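Side-chain contact in disulphide isomerase (Xylella fastidiosa, PDB 3FK8), which is probably a thioredoxin-family disulphide isomerase that rearranges disulphide bonds in other proteins: residues Asp86-Gln89 with Asp90-Ala94. Numbering follows the deposited sequence.
Sequences DPIQ and DGIPA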
ATOM      1  N   ASP A  86      -0.003 -12.503  -3.600  1.00 17.21           N
ATOM      2  CA  ASP A  86      -1.345 -12.285  -4.168  1.00 16.39           C
ATOM      3  C   ASP A  86      -2.246 -11.396  -3.348  1.00 15.48           C
ATOM      4  O   ASP A  86      -3.406 -11.754  -3.182  1.00 17.04           O
ATOM      5  CB  ASP A  86      -2.038 -13.616  -4.436  1.00 18.03           C
ATOM      6  CG  ASP A  86      -1.313 -14.449  -5.449  1.00 17.78           C
ATOM      7  OD1 ASP A  86      -1.141 -13.982  -6.597  1.00 20.00           O
ATOM      8  OD2 ASP A  86      -0.956 -15.599  -5.105  1.00 21.58           O
ATOM      9  N   PRO A  87      -1.768 -10.250  -2.866  1.00 14.23           N
ATOM     10  CA  PRO A  87      -2.597  -9.433  -1.983  1.00 14.26           C
ATOM     11  C   PRO A  87      -3.921  -8.997  -2.645  1.00 14.17           C
ATOM     12  O   PRO A  87      -4.893  -8.779  -1.941  1.00 17.74           O
ATOM     13  CB  PRO A  87      -1.701  -8.194  -1.739  1.00 14.52           C
ATOM     14  CG  PRO A  87      -0.745  -8.186  -2.880  1.00 12.86           C
ATOM     15  CD  PRO A  87      -0.457  -9.605  -3.100  1.00 13.69           C
ATOM     16  N   ILE A  88      -3.943  -8.818  -3.964  1.00 12.10           N
ATOM     17  CA  ILE A  88      -5.125  -8.254  -4.618  1.00 12.75           C
ATOM     18  C   ILE A  88      -6.202  -9.269  -4.878  1.00 13.28           C
ATOM     19  O   ILE A  88      -7.306  -8.905  -5.256  1.00 11.94           O
ATOM     20  CB  ILE A  88      -4.795  -7.550  -5.955  1.00 12.26           C
ATOM     21  CG1 ILE A  88      -4.431  -8.552  -7.066  1.00 12.55           C
ATOM     22  CG2 ILE A  88      -3.735  -6.505  -5.700  1.00 14.15           C
ATOM     23  CD1 ILE A  88      -4.078  -7.897  -8.382  1.00 14.38           C
ATOM     24  N   GLN A  89      -5.904 -10.553  -4.713  1.00 16.93           N
ATOM     25  CA  GLN A  89      -6.933 -11.540  -5.111  1.00 17.23           C
ATOM     26  C   GLN A  89      -8.156 -11.496  -4.197  1.00 16.53           C
ATOM     27  O   GLN A  89      -9.233 -11.923  -4.551  1.00 16.91           O
ATOM     28  CB  GLN A  89      -6.291 -12.926  -5.366  1.00 19.61           C
ATOM     29  CG  GLN A  89      -5.360 -12.944  -6.634  1.00 24.55           C
ATOM     30  CD  GLN A  89      -4.831 -14.323  -7.072  1.00 28.72           C
ATOM     31  OE1 GLN A  89      -4.973 -15.328  -6.372  1.00 31.05           O
ATOM     32  NE2 GLN A  89      -4.175 -14.346  -8.241  1.00 31.62           N
ATOM     33  N   ASP A  90      -7.975 -10.868  -3.070  1.00 19.21           N
ATOM     34  CA  ASP A  90      -8.916 -10.753  -2.085  1.00 21.16           C
ATOM     35  C   ASP A  90      -9.597  -9.351  -2.073  1.00 20.47           C
ATOM     36  O   ASP A  90     -10.372  -9.057  -1.161  1.00 23.53           O
ATOM     37  CB  ASP A  90      -8.187 -11.150  -0.772  1.00 23.93           C
ATOM     38  CG  ASP A  90      -7.718 -12.616  -0.781  1.00 28.54           C
ATOM     39  OD1 ASP A  90      -8.558 -13.520  -0.974  1.00 33.97           O
ATOM     40  OD2 ASP A  90      -6.508 -12.888  -0.620  1.00 33.77           O
ATOM     41  N   GLY A  91      -9.307  -8.522  -3.109  1.00 18.96           N
ATOM     42  CA  GLY A  91      -9.845  -7.176  -3.334  1.00 17.06           C
ATOM     43  C   GLY A  91      -8.774  -6.083  -3.232  1.00 14.48           C
ATOM     44  O   GLY A  91      -7.727  -6.304  -2.618  1.00 16.24           O
ATOM     45  N   ILE A  92      -9.084  -4.911  -3.779  1.00 12.62           N
ATOM     46  CA  ILE A  92      -8.270  -3.707  -3.634  1.00 11.24           C
ATOM     47  C   ILE A  92      -9.052  -2.606  -2.922  1.00 10.58           C
ATOM     48  O   ILE A  92     -10.280  -2.576  -2.961  1.00 12.00           O
ATOM     49  CB  ILE A  92      -7.684  -3.199  -5.006  1.00 10.35           C
ATOM     50  CG1 ILE A  92      -8.824  -2.952  -5.997  1.00 11.77           C
ATOM     51  CG2 ILE A  92      -6.610  -4.165  -5.538  1.00 12.75           C
ATOM     52  CD1 ILE A  92      -8.336  -2.180  -7.222  1.00 14.82           C
ATOM     53  N   PRO A  93      -8.347  -1.691  -2.240  1.00  9.60           N
ATOM     54  CA  PRO A  93      -6.889  -1.672  -2.055  1.00  9.97           C
ATOM     55  C   PRO A  93      -6.432  -2.795  -1.186  1.00  9.34           C
ATOM     56  O   PRO A  93      -7.180  -3.295  -0.356  1.00 10.98           O
ATOM     57  CB  PRO A  93      -6.645  -0.304  -1.384  1.00 10.18           C
ATOM     58  CG  PRO A  93      -7.945  -0.042  -0.653  1.00 10.79           C
ATOM     59  CD  PRO A  93      -9.019  -0.581  -1.546  1.00 10.52           C
ATOM     60  N   ALA A  94      -5.199  -3.224  -1.383  1.00  9.67           N
ATOM     61  CA  ALA A  94      -4.563  -4.302  -0.613  1.00  9.85           C
ATOM     62  C   ALA A  94      -3.168  -3.891  -0.254  1.00  9.60           C
ATOM     63  O   ALA A  94      -2.552  -3.108  -0.960  1.00 10.71           O
ATOM     64  CB  ALA A  94      -4.557  -5.590  -1.402  1.00 11.49           C
TER
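The loop that leads from helix 78-83 to the cis-proline of this thioredoxin fold contains two overlapping type I beta turns, 86-89 and 88-91, and across them I88 meets I92 while P87 meets A94. D86 O accepts from Q89 N at 3.2 Å in the first turn, and I88 O from G91 N at 3.0 Å in the second. The latter bond is fairly straight, with an N-H...O angle of 161°, yet the donor stands above the I88 carbonyl plane, 65° out of it. G91 then has a positive phi, and the chain leaves the turns in extended form toward the cis peptide between I92 and P93, the hallmark of thioredoxin-like proteins. Beyond I92 lie C41 and C44, whose CxxC spacing at a helix start is consistent with a redox site; the I92 side chain touches both, as well as W40.

The two isoleucines run alongside each other in the same direction and meet through their CG2 methyls, I88 CG2 to I92 CG2 at 3.7 Å. The I88 chi1 of 72° sets CG2 opposite its own carbonyl carbon, on the flank where I92 lies. P87 and I88 also pack on S81 of helix 78-83 and on F36 of strand 32-37, the strand with which A94 pairs.

The D90 carboxylate forms a salt bridge through OD2 with K109 NZ. The same ammonium group is hydrogen-bonded to D86 O, thereby linking the first turn to the second. Where strand 94-98 begins, the A94 methyl points at the first turn and packs against P87, with CB 3.9 Å from P87 CB and only 3.3 Å from P87 O.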